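Local coordinates for CRISPR-associated protein, Cse1 family (Acidimicrobium ferrooxidans, PDB 4H3T) that probably serves as the large Cse1 subunit of a type I-E CRISPR Cascade complex, which in related systems helps recognise invading DNA, at residues 17-22 and 46-51; 131-136 and 161-166; 411-416 and 454-459; 323-328 and 458-463; 226-231 and 294-299. The protein carries 1 engineered substitution. One frame throughout, in Å; residues are numbered along the deposited sequence.

Overall arrangement
The five contacts form two pairs and one separate member. Contacts 1 and 2, with centres about 12 Å apart, are tied by probable hydrogen bonds from T51 OG1 to E166 OE2 (2.7 Å) and from R162 NH1 to W17 O (2.9 Å). Contacts 3 and 4, centres about 10 Å apart, share E458 and I459 on helix 445-473, and a salt bridge from R328 NH1 to E457 OE1 (2.9 Å) joins them. The centre of contact 5 lies about 26 Å from those of contacts 1 and 2, and on the opposite side of the chain's centre from contacts 3 and 4, about 41 and 33 Å away between centres. Each contact joins parts of the fold by packing.

Contact 1 of 5, residues 17-22 and 46-51; sequences WLPVRF and DVDFPT
The chain emerging from strand 42-45 stays against strand 18-22 for one more residue before turning away, and that residue, D46, makes most of the contact. D46 N donates a hydrogen bond to P19 O (2.8 Å, N-H...O angle 155°), the donor standing well above the carbonyl plane. Packing is closest here. The ring of P19 brings CB to 3.4 Å from D46 O, while D46 CB rests 3.6 Å from V20 C, against the strand backbone. With CG anti to the backbone N (chi1 179°), the carboxylate of D46 reaches a water that donates to V20 O and, at 2.6 Å, to D46 OD2. The same OD2 forms a salt bridge with R27 of the neighbouring strand, so the carboxylate is held by more than this contact. Beyond D46 the packing loosens: V47 CG1 approaches P19 CG only to 4.2 Å, and D48, exposed, crosses the proline at about a right angle. R21 NE and D46 OD1 are also apart, at 4.9 Å, where the opposite charges may still attract weakly, though the groups are not in contact. Strand 18-22 is the central strand of a three-stranded antiparallel sheet in the order 27-30, 18-22, 42-45; D46 extends its pairing on the 42-45 side, while on the other side W17 and L18 both face V30 in a classic beta bulge.

Contact 2 of 5, residues 131-136 and 161-166; sequences LVAYAP and ARWLVE
W163 lies against the chain at 131-133, which becomes extended from V132. With its CG anti to the carbonyl carbon (chi1 -70°), the indole presents one face to that chain: V132 CA sits over the five-membered ring, 4.0 Å from its centroid and 12° off the normal, a CH-pi contact. V132 CG1 is anti to the backbone N and CG2 to the carbonyl carbon, setting CG2 3.8 Å from W163 NE1 and CG1 over CZ2. Further along the same face, A133 N lies 3.5 Å from W163 CZ3. This loop-on-helix contact packs an irregular segment on helix 157-170, with L52 of helix 52-68 touching the same indole. An alanine at W163 would remove the indole face under V132 and A133 and probably loosen this packing. L131, its CG anti to the backbone N, slides past W163 in the opposite direction, CG reaching W163 CB at 3.8 Å. E166, bent at chi2 (-91°), turns OE1 to a water that also donates to L131 O, while its OE2 bonds T51 OG1.

Contact 3 of 5, residues 411-416 and 454-459; sequences HAAQAL and ALAEEI. Engineered in segment 454-459: I459 (natural residue Leu).
Two alanines lie alongside each other where helices 397-415 and 445-473 pack: the CB atoms of A413 and A456 meet at 3.8 Å, and their CA atoms are just 4.5 Å apart. Such small side chains let the segment axes approach to 8.6 Å, with an angle of 142° between their directions, closer to antiparallel than to perpendicular. Larger side chains flank the pair. I459, an engineered residue that is Leu in the natural protein, has CG1 anti to the backbone N and CG2 in the crowded position between the backbone N and the carbonyl carbon; CG2 meets A413 CB at 3.7 Å. Its other branch crosses L416 obliquely, CD1 to CD1 at 3.9 Å. L455, with CG anti to the backbone N, lays CD2 alongside the backbone of L416, 3.6 Å from L416 O. Outside the pair, helix 481-504 closes over A412 with V491 and over I459 with L498, and helix 511-532 brings F521 to L416, consistent with the C-terminal four-helix bundle of Cse1 proteins.

Contact 4 of 5, residues 323-328 and 458-463; sequences GQQVWR and EIYGRL. Engineered in segment 458-463: I459 (natural residue Leu).
A loop that enters a 3-10 segment at 326-328 lies against helix 445-473, with its nearest CA atoms, those of Q325 and Y460, 7.9 Å apart. R328, bent at chi3 (64°), lays its guanidinium flat on Y460: the planes are 7° apart and CZ stands 3.7 Å from the ring centroid, a stacked cation-pi contact. R328 CD lies over the same ring face at 3.8 Å from the centroid. Q324 CB covers the guanidinium's other face. Two acceptors fix its rotation, since NH1 bonds Q325 OE1 over 2.8 Å, in the guanidinium plane, and also reaches E457 in a salt bridge; NE donates to a water. An alanine at R328 would remove the stack and both NH1 bonds and probably loosen the loop's hold on the helix. At the ring's edge W327 CH2 meets Y460 CD1 at 3.8 Å, while W327 NE1 bonds D464 and its indole stacks on Y467. This Arg-on-Tyr stack joins the loop to what is probably the C-terminal helical bundle of Cse1 proteins.

Contact 5 of 5, residues 226-231 and 294-299; sequences LIRGGE and ARDVDP
The C-terminal end of helix 291-297 meets an irregular chain at 226-228, with D298 the first residue to leave helical geometry. V297 O is the focus: it accepts a weak hydrogen bond from R228 N at 3.5 Å and a CA-H...O contact from I227, whose CA is 3.4 Å away. Two apolar contacts accompany it. I227 CG2, anti to the carbonyl carbon, packs on P299 CB at 3.6 Å, while R228 CB rests 3.9 Å from V297 CG2. With CG anti to the carbonyl carbon (chi1 -67°), R228 CG lies 3.6 Å from D296 O; the bend at chi2 (-85°) then turns one guanidinium face to that oxygen. D296 OD2 remains 4.6 Å from R228 NH2. Further out, V254 and L257 of helix 254-257 pack on V297, and V219 and W221 on I227. D298 is held by R58 and Y196. A water lies within hydrogen-bonding reach of L226 O and R295 O, between the two segments. R228 NH1 donates to R224 O and, weakly, to I227 O at 3.3 Å.

Contact 1 of 5, residues 17-22 and 46-51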
# COMPACT_ATOMS: atom_id res chain seq x y z
N TRP A 17 4.73 16.84 14.69
CA TRP A 17 5.56 15.96 13.89
C TRP A 17 4.82 15.19 12.78
O TRP A 17 5.49 14.53 12.00
CB TRP A 17 6.32 14.94 14.78
CG TRP A 17 5.47 14.00 15.54
CD1 TRP A 17 4.68 14.28 16.62
CD2 TRP A 17 5.30 12.60 15.27
NE1 TRP A 17 4.01 13.16 17.02
CE2 TRP A 17 4.42 12.09 16.25
CE3 TRP A 17 5.91 11.70 14.38
CZ2 TRP A 17 4.11 10.73 16.35
CZ3 TRP A 17 5.63 10.35 14.49
CH2 TRP A 17 4.74 9.87 15.48
N LEU A 18 3.49 15.25 12.74
CA LEU A 18 2.65 14.49 11.79
C LEU A 18 2.17 15.43 10.69
O LEU A 18 1.39 16.33 10.97
CB LEU A 18 1.47 13.85 12.54
CG LEU A 18 1.90 12.87 13.62
CD1 LEU A 18 0.80 12.58 14.52
CD2 LEU A 18 2.43 11.58 13.03
N PRO A 19 2.71 15.31 9.47
CA PRO A 19 2.33 16.28 8.41
C PRO A 19 0.94 15.98 7.86
O PRO A 19 0.63 14.86 7.46
CB PRO A 19 3.43 16.10 7.35
CG PRO A 19 4.09 14.86 7.66
CD PRO A 19 3.66 14.32 8.96
N VAL A 20 0.12 16.99 7.85
CA VAL A 20 -1.25 16.86 7.39
C VAL A 20 -1.60 18.01 6.48
O VAL A 20 -0.94 19.04 6.47
CB VAL A 20 -2.27 16.77 8.56
CG1 VAL A 20 -2.00 15.54 9.41
CG2 VAL A 20 -2.25 18.03 9.41
N ARG A 21 -2.69 17.83 5.75
CA ARG A 21 -3.29 18.86 4.93
C ARG A 21 -4.67 19.18 5.52
O ARG A 21 -5.47 18.28 5.75
CB ARG A 21 -3.41 18.38 3.49
CG ARG A 21 -4.14 19.36 2.56
CD ARG A 21 -4.34 18.67 1.22
NE ARG A 21 -3.17 18.78 0.36
CZ ARG A 21 -2.85 19.86 -0.36
NH1 ARG A 21 -3.59 20.97 -0.29
NH2 ARG A 21 -1.77 19.86 -1.13
N PHE A 22 -4.92 20.44 5.82
CA PHE A 22 -6.16 20.90 6.44
C PHE A 22 -7.20 21.17 5.35
O PHE A 22 -6.82 21.41 4.21
CB PHE A 22 -5.91 22.14 7.29
CG PHE A 22 -5.31 21.82 8.64
CD1 PHE A 22 -6.12 21.55 9.72
CD2 PHE A 22 -3.92 21.78 8.82
CE1 PHE A 22 -5.58 21.22 10.96
CE2 PHE A 22 -3.38 21.56 10.07
CZ PHE A 22 -4.21 21.32 11.15
N ASP A 46 -0.12 14.19 4.83
CA ASP A 46 0.54 14.89 3.75
C ASP A 46 2.01 14.52 3.79
O ASP A 46 2.87 15.35 4.03
CB ASP A 46 0.29 16.38 3.94
CG ASP A 46 0.95 17.24 2.88
OD1 ASP A 46 1.08 16.77 1.76
OD2 ASP A 46 1.32 18.38 3.19
N VAL A 47 2.31 13.23 3.61
CA VAL A 47 3.69 12.76 3.83
C VAL A 47 4.54 12.90 2.56
O VAL A 47 4.05 12.88 1.47
CB VAL A 47 3.76 11.34 4.42
CG1 VAL A 47 3.05 11.27 5.77
CG2 VAL A 47 3.23 10.31 3.47
N ASP A 48 5.82 12.84 2.79
CA ASP A 48 6.94 13.08 1.90
C ASP A 48 7.46 11.77 1.18
O ASP A 48 8.22 11.83 0.23
CB ASP A 48 8.10 13.70 2.81
CG ASP A 48 8.20 13.29 4.35
OD1 ASP A 48 9.29 12.75 4.75
OD2 ASP A 48 7.10 13.47 5.18
N PHE A 49 7.08 10.60 1.68
CA PHE A 49 7.58 9.33 1.16
C PHE A 49 6.50 8.29 1.36
O PHE A 49 5.87 8.30 2.40
CB PHE A 49 8.92 9.00 1.86
CG PHE A 49 9.62 7.84 1.19
CD1 PHE A 49 10.35 8.04 0.02
CD2 PHE A 49 9.37 6.53 1.60
CE1 PHE A 49 10.94 6.96 -0.63
CE2 PHE A 49 9.91 5.46 0.91
CZ PHE A 49 10.71 5.68 -0.19
N PRO A 50 6.25 7.42 0.37
CA PRO A 50 5.06 6.56 0.41
C PRO A 50 4.92 5.59 1.55
O PRO A 50 3.83 5.39 2.00
CB PRO A 50 5.12 5.79 -0.90
CG PRO A 50 6.03 6.56 -1.77
CD PRO A 50 6.95 7.33 -0.94
N THR A 51 6.00 5.08 2.08
CA THR A 51 5.92 4.09 3.15
C THR A 51 5.49 4.73 4.46
O THR A 51 5.02 4.07 5.36
CB THR A 51 7.25 3.38 3.33
OG1 THR A 51 8.24 4.33 3.54
CG2 THR A 51 7.61 2.55 2.18
O HOH W 1 1.93 18.90 5.69

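Contact 2 of 5, residues 131-136 and 161-166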
# COMPACT_ATOMS: atom_id res chain seq x y z
N LEU A 131 18.46 5.91 8.92
CA LEU A 131 17.04 5.73 9.29
C LEU A 131 16.12 6.23 8.17
O LEU A 131 14.96 5.87 8.10
CB LEU A 131 16.82 6.55 10.60
CG LEU A 131 15.69 6.32 11.50
CD1 LEU A 131 15.52 4.87 11.92
CD2 LEU A 131 15.84 7.23 12.69
N VAL A 132 16.65 7.01 7.24
CA VAL A 132 15.83 7.55 6.14
C VAL A 132 15.72 6.54 5.03
O VAL A 132 16.74 6.04 4.61
CB VAL A 132 16.44 8.86 5.62
CG1 VAL A 132 15.71 9.39 4.38
CG2 VAL A 132 16.51 9.92 6.75
N ALA A 133 14.50 6.28 4.50
CA ALA A 133 14.33 5.44 3.31
C ALA A 133 14.43 6.36 2.10
O ALA A 133 13.80 7.46 2.09
CB ALA A 133 12.97 4.77 3.31
N TYR A 134 15.07 5.89 1.06
CA TYR A 134 15.15 6.59 -0.24
C TYR A 134 14.42 5.75 -1.34
O TYR A 134 14.14 4.54 -1.18
CB TYR A 134 16.63 6.88 -0.59
CG TYR A 134 17.21 7.97 0.30
CD1 TYR A 134 16.93 9.32 0.05
CD2 TYR A 134 18.01 7.66 1.39
CE1 TYR A 134 17.43 10.32 0.88
CE2 TYR A 134 18.58 8.66 2.18
CZ TYR A 134 18.26 10.00 1.94
OH TYR A 134 18.77 11.00 2.75
N ALA A 135 14.02 6.45 -2.40
CA ALA A 135 13.28 5.88 -3.54
C ALA A 135 13.93 4.60 -4.09
O ALA A 135 15.15 4.58 -4.25
CB ALA A 135 13.19 6.91 -4.67
N PRO A 136 13.13 3.58 -4.51
CA PRO A 136 13.72 2.36 -5.08
C PRO A 136 14.73 2.53 -6.23
O PRO A 136 15.36 1.52 -6.54
CB PRO A 136 12.50 1.59 -5.57
CG PRO A 136 11.45 1.99 -4.71
CD PRO A 136 11.68 3.42 -4.36
N ALA A 161 11.37 10.78 14.46
CA ALA A 161 10.16 10.07 14.96
C ALA A 161 9.39 9.41 13.80
O ALA A 161 8.96 8.26 13.94
CB ALA A 161 9.26 11.01 15.72
N ARG A 162 9.19 10.14 12.69
CA ARG A 162 8.47 9.59 11.54
C ARG A 162 9.22 8.38 10.97
O ARG A 162 8.61 7.33 10.76
CB ARG A 162 8.29 10.62 10.45
CG ARG A 162 7.28 11.67 10.80
CD ARG A 162 6.95 12.55 9.62
NE ARG A 162 8.07 13.30 9.08
CZ ARG A 162 8.36 14.57 9.33
NH1 ARG A 162 7.71 15.24 10.26
NH2 ARG A 162 9.38 15.15 8.71
N TRP A 163 10.54 8.51 10.79
CA TRP A 163 11.30 7.41 10.24
C TRP A 163 11.44 6.22 11.18
O TRP A 163 11.60 5.07 10.71
CB TRP A 163 12.64 7.83 9.76
CG TRP A 163 12.56 8.68 8.53
CD1 TRP A 163 12.95 9.98 8.41
CD2 TRP A 163 12.13 8.27 7.24
NE1 TRP A 163 12.78 10.40 7.11
CE2 TRP A 163 12.18 9.41 6.40
CE3 TRP A 163 11.54 7.09 6.74
CZ2 TRP A 163 11.82 9.36 5.06
CZ3 TRP A 163 11.18 7.05 5.42
CH2 TRP A 163 11.28 8.19 4.60
N LEU A 164 11.40 6.48 12.49
CA LEU A 164 11.43 5.45 13.51
C LEU A 164 10.19 4.54 13.40
O LEU A 164 10.33 3.34 13.40
CB LEU A 164 11.52 6.12 14.87
CG LEU A 164 11.43 5.29 16.11
CD1 LEU A 164 12.58 4.28 16.15
CD2 LEU A 164 11.48 6.19 17.33
N VAL A 165 9.00 5.15 13.24
CA VAL A 165 7.76 4.47 13.07
C VAL A 165 7.79 3.68 11.79
O VAL A 165 7.45 2.50 11.76
CB VAL A 165 6.57 5.45 13.12
CG1 VAL A 165 5.25 4.69 12.81
CG2 VAL A 165 6.47 6.10 14.51
N GLU A 166 8.33 4.27 10.74
CA GLU A 166 8.42 3.58 9.47
C GLU A 166 9.39 2.42 9.51
O GLU A 166 9.10 1.38 8.90
CB GLU A 166 8.83 4.60 8.37
CG GLU A 166 8.79 4.08 6.92
CD GLU A 166 10.07 3.47 6.35
OE1 GLU A 166 11.00 3.22 7.14
OE2 GLU A 166 10.10 3.17 5.13
O HOH W 2 13.70 3.76 7.26

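Contact 3 of 5, residues 411-416 and 454-459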
# COMPACT_ATOMS: atom_id res chain seq x y z
N HIS A 411 -7.25 -6.63 -23.91
CA HIS A 411 -7.41 -7.19 -25.23
C HIS A 411 -7.10 -6.15 -26.29
O HIS A 411 -6.51 -6.50 -27.28
CB HIS A 411 -8.82 -7.77 -25.49
CG HIS A 411 -9.09 -9.05 -24.74
ND1 HIS A 411 -10.34 -9.34 -24.27
CD2 HIS A 411 -8.27 -10.06 -24.44
CE1 HIS A 411 -10.23 -10.49 -23.64
NE2 HIS A 411 -9.01 -10.97 -23.72
N ALA A 412 -7.46 -4.87 -26.08
CA ALA A 412 -7.10 -3.83 -27.07
C ALA A 412 -5.58 -3.66 -27.12
O ALA A 412 -4.99 -3.43 -28.20
CB ALA A 412 -7.78 -2.51 -26.74
N ALA A 413 -4.92 -3.72 -25.96
CA ALA A 413 -3.44 -3.58 -25.91
C ALA A 413 -2.77 -4.73 -26.68
O ALA A 413 -1.81 -4.53 -27.38
CB ALA A 413 -2.95 -3.56 -24.47
N GLN A 414 -3.29 -5.93 -26.53
CA GLN A 414 -2.78 -7.12 -27.20
C GLN A 414 -3.04 -7.00 -28.69
O GLN A 414 -2.13 -7.23 -29.49
CB GLN A 414 -3.45 -8.34 -26.62
CG GLN A 414 -2.84 -9.68 -27.13
CD GLN A 414 -3.55 -10.92 -26.63
OE1 GLN A 414 -4.36 -10.88 -25.68
NE2 GLN A 414 -3.31 -12.05 -27.29
N ALA A 415 -4.25 -6.58 -29.10
CA ALA A 415 -4.56 -6.38 -30.52
C ALA A 415 -3.59 -5.39 -31.20
O ALA A 415 -3.21 -5.56 -32.36
CB ALA A 415 -5.98 -5.89 -30.69
N LEU A 416 -3.24 -4.34 -30.50
CA LEU A 416 -2.27 -3.37 -31.01
C LEU A 416 -0.89 -3.96 -31.27
O LEU A 416 -0.13 -3.36 -32.02
CB LEU A 416 -2.13 -2.20 -30.05
CG LEU A 416 -3.23 -1.12 -30.20
CD1 LEU A 416 -3.15 -0.14 -29.06
CD2 LEU A 416 -3.07 -0.35 -31.55
N ALA A 454 5.83 -2.09 -25.44
CA ALA A 454 5.88 -0.62 -25.40
C ALA A 454 4.54 -0.03 -25.89
O ALA A 454 4.02 0.86 -25.26
CB ALA A 454 7.06 -0.06 -26.20
N LEU A 455 3.97 -0.54 -26.96
CA LEU A 455 2.71 0.01 -27.46
C LEU A 455 1.54 -0.32 -26.51
O LEU A 455 0.66 0.52 -26.32
CB LEU A 455 2.41 -0.41 -28.91
CG LEU A 455 1.28 0.38 -29.66
CD1 LEU A 455 1.56 1.91 -29.71
CD2 LEU A 455 1.16 -0.11 -31.02
N ALA A 456 1.54 -1.50 -25.88
CA ALA A 456 0.56 -1.83 -24.81
C ALA A 456 0.71 -0.85 -23.65
O ALA A 456 -0.28 -0.31 -23.15
CB ALA A 456 0.83 -3.26 -24.31
N GLU A 457 1.94 -0.60 -23.19
CA GLU A 457 2.11 0.38 -22.09
C GLU A 457 1.62 1.76 -22.49
O GLU A 457 1.04 2.48 -21.68
CB GLU A 457 3.55 0.45 -21.57
CG GLU A 457 3.99 -0.81 -20.83
CD GLU A 457 3.12 -1.18 -19.64
OE1 GLU A 457 2.54 -0.28 -18.97
OE2 GLU A 457 2.97 -2.39 -19.41
N GLU A 458 1.82 2.15 -23.72
CA GLU A 458 1.33 3.46 -24.16
C GLU A 458 -0.24 3.54 -24.11
O GLU A 458 -0.78 4.52 -23.63
CB GLU A 458 1.82 3.78 -25.59
CG GLU A 458 1.49 5.21 -25.95
CD GLU A 458 2.32 5.75 -27.10
OE1 GLU A 458 3.06 4.97 -27.76
OE2 GLU A 458 2.15 6.95 -27.40
N ILE A 459 -0.96 2.54 -24.59
CA ILE A 459 -2.42 2.59 -24.48
C ILE A 459 -2.86 2.56 -22.99
O ILE A 459 -3.77 3.28 -22.62
CB ILE A 459 -3.15 1.52 -25.33
CG1 ILE A 459 -4.63 1.96 -25.50
CG2 ILE A 459 -3.04 0.09 -24.77
CD1 ILE A 459 -5.53 1.12 -26.27

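Contact 4 of 5, residues 323-328 and 458-463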
# COMPACT_ATOMS: atom_id res chain seq x y z
N GLY A 323 4.98 -1.31 -11.17
CA GLY A 323 5.22 -1.06 -12.57
C GLY A 323 3.97 -1.02 -13.44
O GLY A 323 4.14 -1.01 -14.65
N GLN A 324 2.74 -1.09 -12.87
CA GLN A 324 1.46 -0.91 -13.62
C GLN A 324 0.52 -0.02 -12.85
O GLN A 324 0.62 0.08 -11.62
CB GLN A 324 0.80 -2.21 -13.88
CG GLN A 324 0.22 -2.90 -12.66
CD GLN A 324 -0.46 -4.19 -12.97
OE1 GLN A 324 -1.26 -4.73 -12.16
NE2 GLN A 324 -0.00 -4.83 -14.02
N GLN A 325 -0.42 0.58 -13.54
CA GLN A 325 -1.46 1.47 -12.94
C GLN A 325 -2.32 0.56 -12.05
O GLN A 325 -2.58 -0.58 -12.44
CB GLN A 325 -2.29 2.14 -14.00
CG GLN A 325 -1.48 3.10 -14.91
CD GLN A 325 -0.83 2.49 -16.15
OE1 GLN A 325 -0.78 1.26 -16.32
NE2 GLN A 325 -0.14 3.31 -16.90
N VAL A 326 -2.74 1.00 -10.90
CA VAL A 326 -3.35 0.12 -9.91
C VAL A 326 -4.64 -0.53 -10.41
O VAL A 326 -4.88 -1.69 -10.11
CB VAL A 326 -3.59 0.79 -8.51
CG1 VAL A 326 -4.54 1.94 -8.59
CG2 VAL A 326 -4.09 -0.22 -7.50
N TRP A 327 -5.44 0.14 -11.22
CA TRP A 327 -6.67 -0.51 -11.75
C TRP A 327 -6.42 -1.72 -12.65
O TRP A 327 -7.30 -2.57 -12.79
CB TRP A 327 -7.54 0.52 -12.48
CG TRP A 327 -6.86 1.32 -13.55
CD1 TRP A 327 -6.19 2.50 -13.39
CD2 TRP A 327 -6.66 0.92 -14.91
NE1 TRP A 327 -5.63 2.89 -14.58
CE2 TRP A 327 -5.91 1.94 -15.53
CE3 TRP A 327 -7.21 -0.11 -15.71
CZ2 TRP A 327 -5.59 1.90 -16.91
CZ3 TRP A 327 -6.91 -0.13 -17.07
CH2 TRP A 327 -6.16 0.90 -17.66
N ARG A 328 -5.20 -1.87 -13.22
CA ARG A 328 -4.88 -3.05 -13.99
C ARG A 328 -4.89 -4.32 -13.08
O ARG A 328 -5.07 -5.41 -13.58
CB ARG A 328 -3.56 -2.87 -14.74
CG ARG A 328 -3.69 -1.94 -15.91
CD ARG A 328 -2.36 -1.45 -16.43
NE ARG A 328 -1.51 -2.49 -16.96
CZ ARG A 328 -0.31 -2.29 -17.47
NH1 ARG A 328 0.24 -1.07 -17.45
NH2 ARG A 328 0.39 -3.30 -17.96
N GLU A 458 1.82 2.15 -23.72
CA GLU A 458 1.33 3.46 -24.16
C GLU A 458 -0.24 3.54 -24.11
O GLU A 458 -0.78 4.52 -23.63
CB GLU A 458 1.82 3.78 -25.59
CG GLU A 458 1.49 5.21 -25.95
CD GLU A 458 2.32 5.75 -27.10
OE1 GLU A 458 3.06 4.97 -27.76
OE2 GLU A 458 2.15 6.95 -27.40
N ILE A 459 -0.96 2.54 -24.59
CA ILE A 459 -2.42 2.59 -24.48
C ILE A 459 -2.86 2.56 -22.99
O ILE A 459 -3.77 3.28 -22.62
CB ILE A 459 -3.15 1.52 -25.33
CG1 ILE A 459 -4.63 1.96 -25.50
CG2 ILE A 459 -3.04 0.09 -24.77
CD1 ILE A 459 -5.53 1.12 -26.27
N TYR A 460 -2.20 1.80 -22.11
CA TYR A 460 -2.59 1.84 -20.70
C TYR A 460 -2.42 3.25 -20.11
O TYR A 460 -3.28 3.70 -19.35
CB TYR A 460 -1.78 0.80 -19.88
CG TYR A 460 -2.28 -0.60 -20.11
CD1 TYR A 460 -3.58 -0.95 -19.80
CD2 TYR A 460 -1.41 -1.62 -20.51
CE1 TYR A 460 -4.01 -2.27 -19.84
CE2 TYR A 460 -1.87 -2.94 -20.66
CZ TYR A 460 -3.20 -3.23 -20.35
OH TYR A 460 -3.75 -4.46 -20.29
N GLY A 461 -1.35 3.97 -20.51
CA GLY A 461 -1.12 5.32 -20.01
C GLY A 461 -2.26 6.23 -20.46
O GLY A 461 -2.77 7.01 -19.69
N ARG A 462 -2.69 6.09 -21.74
CA ARG A 462 -3.81 6.84 -22.31
C ARG A 462 -5.15 6.47 -21.69
O ARG A 462 -6.03 7.32 -21.64
CB ARG A 462 -3.88 6.61 -23.82
CG ARG A 462 -2.75 7.35 -24.55
CD ARG A 462 -3.15 8.77 -24.91
NE ARG A 462 -4.08 8.76 -26.05
CZ ARG A 462 -3.73 8.61 -27.32
NH1 ARG A 462 -2.44 8.50 -27.66
NH2 ARG A 462 -4.65 8.55 -28.27
N LEU A 463 -5.32 5.24 -21.20
CA LEU A 463 -6.62 4.81 -20.62
C LEU A 463 -6.67 5.05 -19.12
O LEU A 463 -7.73 4.83 -18.52
CB LEU A 463 -6.86 3.31 -20.93
CG LEU A 463 -7.09 2.97 -22.39
CD1 LEU A 463 -7.29 1.48 -22.56
CD2 LEU A 463 -8.29 3.76 -22.99
O HOH W 3 -2.42 -5.27 -17.29

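Contact 5 of 5, residues 226-231 and 294-299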
# COMPACT_ATOMS: atom_id res chain seq x y z
N LEU A 226 -13.08 -10.56 10.37
CA LEU A 226 -12.30 -9.53 9.71
C LEU A 226 -11.08 -9.06 10.50
O LEU A 226 -10.11 -8.59 9.87
CB LEU A 226 -13.22 -8.34 9.46
CG LEU A 226 -14.50 -8.61 8.67
CD1 LEU A 226 -15.19 -7.27 8.35
CD2 LEU A 226 -14.25 -9.49 7.35
N ILE A 227 -11.14 -9.03 11.83
CA ILE A 227 -10.01 -8.59 12.68
C ILE A 227 -9.97 -9.34 13.99
O ILE A 227 -10.94 -9.97 14.36
CB ILE A 227 -10.11 -7.07 13.04
CG1 ILE A 227 -11.44 -6.69 13.82
CG2 ILE A 227 -9.97 -6.21 11.90
CD1 ILE A 227 -11.15 -5.48 14.79
N ARG A 228 -8.88 -9.13 14.76
CA ARG A 228 -8.76 -9.51 16.17
C ARG A 228 -8.47 -8.23 16.94
O ARG A 228 -7.46 -7.53 16.67
CB ARG A 228 -7.68 -10.56 16.46
CG ARG A 228 -7.89 -11.93 15.91
CD ARG A 228 -8.74 -12.81 16.83
NE ARG A 228 -9.07 -14.09 16.20
CZ ARG A 228 -9.96 -14.24 15.23
NH1 ARG A 228 -10.63 -13.19 14.76
NH2 ARG A 228 -10.18 -15.44 14.70
N GLY A 229 -9.34 -7.92 17.87
CA GLY A 229 -9.19 -6.75 18.74
C GLY A 229 -10.02 -6.93 19.98
O GLY A 229 -10.87 -7.81 20.00
N GLY A 230 -9.75 -6.14 21.00
CA GLY A 230 -10.48 -6.24 22.27
C GLY A 230 -9.84 -5.41 23.34
O GLY A 230 -8.78 -4.85 23.16
N GLU A 231 -10.45 -5.37 24.50
CA GLU A 231 -9.95 -4.62 25.67
C GLU A 231 -8.54 -4.96 26.09
O GLU A 231 -7.82 -4.06 26.51
CB GLU A 231 -10.90 -4.84 26.89
CG GLU A 231 -12.18 -4.05 26.75
CD GLU A 231 -12.97 -4.01 28.05
OE1 GLU A 231 -13.04 -5.06 28.73
OE2 GLU A 231 -13.44 -2.92 28.43
N ALA A 294 -1.09 -13.48 11.76
CA ALA A 294 -1.35 -12.16 11.14
C ALA A 294 -2.61 -12.18 10.26
O ALA A 294 -3.34 -11.19 10.20
CB ALA A 294 -0.13 -11.73 10.30
N ARG A 295 -2.84 -13.30 9.56
CA ARG A 295 -3.97 -13.45 8.67
C ARG A 295 -5.30 -13.31 9.45
O ARG A 295 -6.23 -12.66 8.96
CB ARG A 295 -3.84 -14.77 7.90
CG ARG A 295 -5.09 -15.20 7.22
CD ARG A 295 -4.81 -16.26 6.19
NE ARG A 295 -6.08 -16.74 5.67
CZ ARG A 295 -6.88 -17.64 6.23
NH1 ARG A 295 -6.56 -18.20 7.40
NH2 ARG A 295 -8.00 -18.00 5.63
N ASP A 296 -5.35 -13.80 10.66
CA ASP A 296 -6.55 -13.65 11.49
C ASP A 296 -6.73 -12.24 12.02
O ASP A 296 -7.84 -11.85 12.33
CB ASP A 296 -6.49 -14.60 12.69
CG ASP A 296 -6.58 -16.10 12.33
OD1 ASP A 296 -7.12 -16.43 11.23
OD2 ASP A 296 -6.08 -16.94 13.13
N VAL A 297 -5.65 -11.51 12.22
CA VAL A 297 -5.70 -10.22 12.88
C VAL A 297 -5.93 -9.02 11.96
O VAL A 297 -6.66 -8.10 12.32
CB VAL A 297 -4.36 -10.03 13.66
CG1 VAL A 297 -4.25 -8.64 14.28
CG2 VAL A 297 -4.20 -11.11 14.74
N ASP A 298 -5.21 -8.97 10.86
CA ASP A 298 -4.96 -7.74 10.11
C ASP A 298 -6.00 -7.44 9.03
O ASP A 298 -6.13 -8.19 8.06
CB ASP A 298 -3.57 -7.85 9.50
CG ASP A 298 -2.93 -6.55 9.00
OD1 ASP A 298 -3.66 -5.57 8.72
OD2 ASP A 298 -1.71 -6.53 8.86
N PRO A 299 -6.68 -6.28 9.16
CA PRO A 299 -7.69 -5.92 8.18
C PRO A 299 -7.17 -5.31 6.88
O PRO A 299 -7.99 -4.99 6.01
CB PRO A 299 -8.51 -4.86 8.95
CG PRO A 299 -7.48 -4.14 9.75
CD PRO A 299 -6.54 -5.22 10.21
O HOH W 4 -8.73 -10.77 8.76